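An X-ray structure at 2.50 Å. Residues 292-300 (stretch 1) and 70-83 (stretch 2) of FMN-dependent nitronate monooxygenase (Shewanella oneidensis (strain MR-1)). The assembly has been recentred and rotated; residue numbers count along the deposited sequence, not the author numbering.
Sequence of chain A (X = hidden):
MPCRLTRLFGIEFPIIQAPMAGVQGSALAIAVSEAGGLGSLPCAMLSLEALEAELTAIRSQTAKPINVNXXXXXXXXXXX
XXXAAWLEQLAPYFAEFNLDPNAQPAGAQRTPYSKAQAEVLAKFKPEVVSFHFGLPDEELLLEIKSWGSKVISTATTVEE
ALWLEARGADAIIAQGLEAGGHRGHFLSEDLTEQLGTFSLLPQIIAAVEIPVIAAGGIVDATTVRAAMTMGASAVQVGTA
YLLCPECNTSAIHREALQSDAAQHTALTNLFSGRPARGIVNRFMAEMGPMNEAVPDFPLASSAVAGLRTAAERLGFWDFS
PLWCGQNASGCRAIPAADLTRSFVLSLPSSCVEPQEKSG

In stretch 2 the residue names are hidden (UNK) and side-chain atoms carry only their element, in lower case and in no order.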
# COMPACT_ATOMS: atom_id res chain seq x y z
N GLU A 292 -18.37 0.55 11.77
CA GLU A 292 -18.85 -0.81 12.00
C GLU A 292 -20.39 -0.88 11.96
O GLU A 292 -20.95 -1.96 11.80
CB GLU A 292 -18.33 -1.31 13.35
CG GLU A 292 -16.81 -1.23 13.51
CD GLU A 292 -16.25 0.20 13.70
OE1 GLU A 292 -16.94 1.08 14.28
OE2 GLU A 292 -15.09 0.44 13.30
N ALA A 293 -21.05 0.27 12.02
CA ALA A 293 -22.53 0.36 12.08
C ALA A 293 -23.24 0.41 10.71
O ALA A 293 -24.46 0.30 10.65
CB ALA A 293 -22.93 1.56 12.91
N VAL A 294 -22.50 0.62 9.63
CA VAL A 294 -23.06 0.69 8.29
C VAL A 294 -23.62 -0.66 7.84
O VAL A 294 -23.01 -1.69 8.04
CB VAL A 294 -21.99 1.13 7.28
CG1 VAL A 294 -22.59 1.33 5.90
CG2 VAL A 294 -21.33 2.42 7.77
N PRO A 295 -24.81 -0.65 7.21
CA PRO A 295 -25.35 -1.92 6.76
C PRO A 295 -24.51 -2.61 5.67
O PRO A 295 -23.76 -1.96 4.93
CB PRO A 295 -26.74 -1.55 6.21
CG PRO A 295 -26.75 -0.07 6.10
CD PRO A 295 -25.79 0.44 7.10
N ASP A 296 -24.74 -3.91 5.52
CA ASP A 296 -24.03 -4.70 4.54
C ASP A 296 -24.26 -4.18 3.12
O ASP A 296 -25.30 -3.60 2.81
CB ASP A 296 -24.43 -6.16 4.64
CG ASP A 296 -23.94 -6.81 5.92
OD1 ASP A 296 -22.99 -6.28 6.52
OD2 ASP A 296 -24.52 -7.85 6.30
N PHE A 297 -23.23 -4.33 2.30
CA PHE A 297 -23.25 -4.03 0.88
C PHE A 297 -24.34 -4.82 0.13
O PHE A 297 -24.44 -6.03 0.30
CB PHE A 297 -21.86 -4.38 0.32
CG PHE A 297 -21.71 -4.13 -1.14
CD1 PHE A 297 -21.44 -2.85 -1.60
CD2 PHE A 297 -21.87 -5.17 -2.05
CE1 PHE A 297 -21.34 -2.60 -2.96
CE2 PHE A 297 -21.74 -4.93 -3.41
CZ PHE A 297 -21.47 -3.65 -3.86
N PRO A 298 -25.14 -4.15 -0.73
CA PRO A 298 -25.07 -2.74 -1.12
C PRO A 298 -26.11 -1.81 -0.46
O PRO A 298 -26.49 -0.79 -1.05
CB PRO A 298 -25.33 -2.79 -2.62
CG PRO A 298 -26.31 -3.90 -2.75
CD PRO A 298 -25.92 -4.92 -1.71
N LEU A 299 -26.51 -2.11 0.77
CA LEU A 299 -27.68 -1.46 1.33
C LEU A 299 -27.44 0.02 1.67
O LEU A 299 -28.32 0.85 1.47
CB LEU A 299 -28.20 -2.24 2.53
CG LEU A 299 -28.61 -3.66 2.14
CD1 LEU A 299 -28.95 -4.51 3.35
CD2 LEU A 299 -29.76 -3.65 1.13
N ALA A 300 -26.21 0.37 2.02
CA ALA A 300 -25.92 1.67 2.63
C ALA A 300 -26.08 2.85 1.68
O ALA A 300 -26.29 3.97 2.13
CB ALA A 300 -24.52 1.67 3.22
N UNK A 70 -18.99 -7.32 -13.98
CA UNK A 70 -20.11 -7.56 -13.07
C UNK A 70 -19.66 -7.79 -11.64
O UNK A 70 -18.54 -8.26 -11.39
c UNK A 70 -21.85 -8.63 -17.17
c UNK A 70 -23.71 -7.89 -15.85
c UNK A 70 -20.89 -8.79 -13.52
c UNK A 70 -21.12 -8.84 -16.01
c UNK A 70 -21.68 -8.58 -14.76
c UNK A 70 -23.15 -8.15 -17.09
c UNK A 70 -22.98 -8.09 -14.69
N UNK A 71 -20.57 -7.51 -10.70
CA UNK A 71 -20.41 -7.89 -9.30
C UNK A 71 -21.04 -9.22 -9.08
O UNK A 71 -22.20 -9.41 -9.43
c UNK A 71 -20.49 -5.56 -8.32
c UNK A 71 -21.12 -6.90 -8.38
c UNK A 71 -19.24 -5.32 -8.90
c UNK A 71 -21.12 -4.53 -7.65
c UNK A 71 -19.31 -3.05 -8.16
c UNK A 71 -18.66 -4.06 -8.83
c UNK A 71 -20.53 -3.28 -7.56
N UNK A 72 -20.33 -10.10 -8.38
CA UNK A 72 -20.90 -11.37 -7.92
C UNK A 72 -20.65 -11.57 -6.42
O UNK A 72 -19.96 -12.49 -5.98
s UNK A 72 -18.53 -12.57 -8.61
c UNK A 72 -20.32 -12.52 -8.72
N UNK A 73 -21.20 -10.65 -5.65
CA UNK A 73 -21.18 -10.70 -4.20
C UNK A 73 -22.37 -11.52 -3.72
O UNK A 73 -23.36 -11.70 -4.44
c UNK A 73 -23.64 -8.22 -3.39
c UNK A 73 -23.81 -7.39 -5.42
c UNK A 73 -21.28 -9.29 -3.62
n UNK A 73 -22.64 -7.98 -5.32
n UNK A 73 -24.43 -7.50 -4.26
c UNK A 73 -22.50 -8.54 -4.06
N UNK A 74 -22.30 -11.98 -2.47
CA UNK A 74 -23.45 -12.53 -1.80
C UNK A 74 -24.36 -11.38 -1.37
O UNK A 74 -23.89 -10.36 -0.87
c UNK A 74 -20.56 -15.42 1.75
n UNK A 74 -20.37 -15.28 3.05
n UNK A 74 -19.51 -15.48 0.93
c UNK A 74 -23.01 -13.36 -0.60
c UNK A 74 -22.14 -15.69 -0.14
n UNK A 74 -21.81 -15.51 1.27
c UNK A 74 -21.96 -14.42 -0.96
N UNK A 75 -25.65 -11.51 -1.67
CA UNK A 75 -26.64 -10.59 -1.16
C UNK A 75 -26.61 -10.63 0.36
O UNK A 75 -26.29 -11.67 0.94
c UNK A 75 -28.03 -10.94 -1.69
o UNK A 75 -29.88 -10.20 -4.77
o UNK A 75 -30.50 -11.12 -2.88
c UNK A 75 -28.18 -10.68 -3.18
c UNK A 75 -29.62 -10.66 -3.64
N UNK A 76 -26.89 -9.48 1.01
CA UNK A 76 -26.41 -9.23 2.38
C UNK A 76 -27.07 -10.07 3.53
O UNK A 76 -26.34 -10.56 4.41
c UNK A 76 -27.63 -7.34 1.51
c UNK A 76 -26.65 -7.72 2.57
c UNK A 76 -27.35 -8.24 0.36
N UNK A 77 -28.39 -10.26 3.48
CA UNK A 77 -29.21 -10.79 4.62
C UNK A 77 -29.99 -9.66 5.27
O UNK A 77 -29.44 -8.60 5.55
c UNK A 77 -29.27 -12.67 6.30
c UNK A 77 -28.42 -11.55 5.73
c UNK A 77 -28.01 -10.62 6.88
N UNK A 78 -31.28 -9.91 5.49
CA UNK A 78 -32.20 -8.88 5.98
C UNK A 78 -31.64 -8.24 7.24
O UNK A 78 -31.04 -8.92 8.08
c UNK A 78 -33.57 -9.47 6.25
N UNK A 79 -31.78 -6.92 7.34
CA UNK A 79 -31.24 -6.18 8.46
C UNK A 79 -31.90 -4.80 8.55
O UNK A 79 -31.23 -3.80 8.79
c UNK A 79 -27.68 -5.88 6.82
n UNK A 79 -27.35 -7.09 6.36
c UNK A 79 -29.71 -6.07 8.34
c UNK A 79 -29.18 -5.61 6.98
o UNK A 79 -26.85 -5.06 7.18
N UNK A 80 -33.23 -4.79 8.45
CA UNK A 80 -34.05 -3.57 8.54
C UNK A 80 -33.72 -2.67 9.74
O UNK A 80 -33.87 -1.44 9.67
c UNK A 80 -35.52 -3.94 8.55
N UNK A 81 -33.26 -3.28 10.83
CA UNK A 81 -33.00 -2.54 12.05
C UNK A 81 -31.61 -1.95 12.02
O UNK A 81 -31.41 -0.81 12.45
c UNK A 81 -33.15 -3.46 13.26
N UNK A 82 -30.63 -2.73 11.56
CA UNK A 82 -29.30 -2.18 11.35
C UNK A 82 -29.36 -0.98 10.43
O UNK A 82 -28.68 0.02 10.65
c UNK A 82 -26.95 -2.73 10.60
c UNK A 82 -28.37 -3.23 10.76
c UNK A 82 -24.53 -3.33 10.86
c UNK A 82 -25.95 -3.65 11.29
n UNK A 82 -23.58 -3.55 11.98
N UNK A 83 -30.24 -1.06 9.43
CA UNK A 83 -30.49 0.03 8.50
C UNK A 83 -31.13 1.21 9.20
O UNK A 83 -30.76 2.36 8.98
c UNK A 83 -31.42 -0.44 7.37
n UNK A 83 -32.20 -2.95 5.53
o UNK A 83 -31.92 -1.17 4.18
c UNK A 83 -31.68 -1.76 5.24
c UNK A 83 -30.72 -1.17 6.26

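Position 70 carries one carbon followed by a ring of six carbons, which identifies Phe70; it lies in a strand and does not reach stretch 1. Position 71 has the same composition, but its ring touches the Phe297 ring. It is Phe71, and Phe71 CE2 lies 3.8 Å from Phe297 CZ; the two ring planes meet obliquely at 57°. At position 72 a carbon bears a single sulfur, out of reach of stretch 1: Cys72.

Position 73 shows one carbon and a five-membered ring of three carbons and two nitrogens, an imidazole, with its CA-to-CB bond toward stretch 1 and its ring against Phe297 and Pro298: His73. The edge of Phe297 meets the face of this imidazole, with centroids 4.8 Å apart and planes at 74°, and Phe297 CE2 lies 3.7 Å from His73 ND1. Position 74 has three carbons, a nitrogen, and a carbon carrying two further nitrogens, the guanidinium of Arg74, which is exposed and poorly ordered. Position 75, three carbons with two oxygens on the third, is Glu75, its CA-to-CB bond pointing away.

At position 76 three carbons close a ring onto the backbone nitrogen, which only proline does, and the ring lies against Asp296, Phe297, Pro298 and Leu299. Pro76 packs its CB 3.4 Å from Asp296 CB, and its CG 3.6 Å from Leu299 CD1. Position 77, one carbon carrying two others, is Val77, which has little contact with stretch 1. Position 78 has a single carbon directed away: Ala78.

Position 79 has three carbons, the third bearing one oxygen and one nitrogen. The oxygen accepts from Asp296 N, and the nitrogen donates to Asp296 OD2, as an amide can: Gln79. Both bonds, Asp296 N to Gln79 OE1 and Gln79 NE2 to Asp296 OD2, measure 2.9 Å and are nearly linear. Gln79 NE2 also donates to Val77 O at 2.7 Å, so the same nitrogen has acceptors in both stretches.

Positions 80 and 81 each have one carbon and no contact: Ala80 and Ala81, both exposed, at the start of the helix. Position 82 is four carbons in a row ending in a nitrogen that reaches the Glu292 carbonyl: Lys82, whose NZ donates to Glu292 O at 3.1 Å. Position 83 repeats the three carbons, oxygen and nitrogen of an amide, near Pro295 and Leu299: Gln83, whose CG lies 4.0 Å from Pro295 CB.

The contact therefore combines polar anchoring with apolar packing. Gln79, at the N-cap position, grips Asp296 through backbone and carboxylate together, while Lys82 reaches a backbone carbonyl. Beside this, Pro76 packs against both Asp296 and Leu299, and Phe297 brings its ring edge near Phe71 and His73.

Stretch 2 70-83: FFCHREPVAQAAKQ
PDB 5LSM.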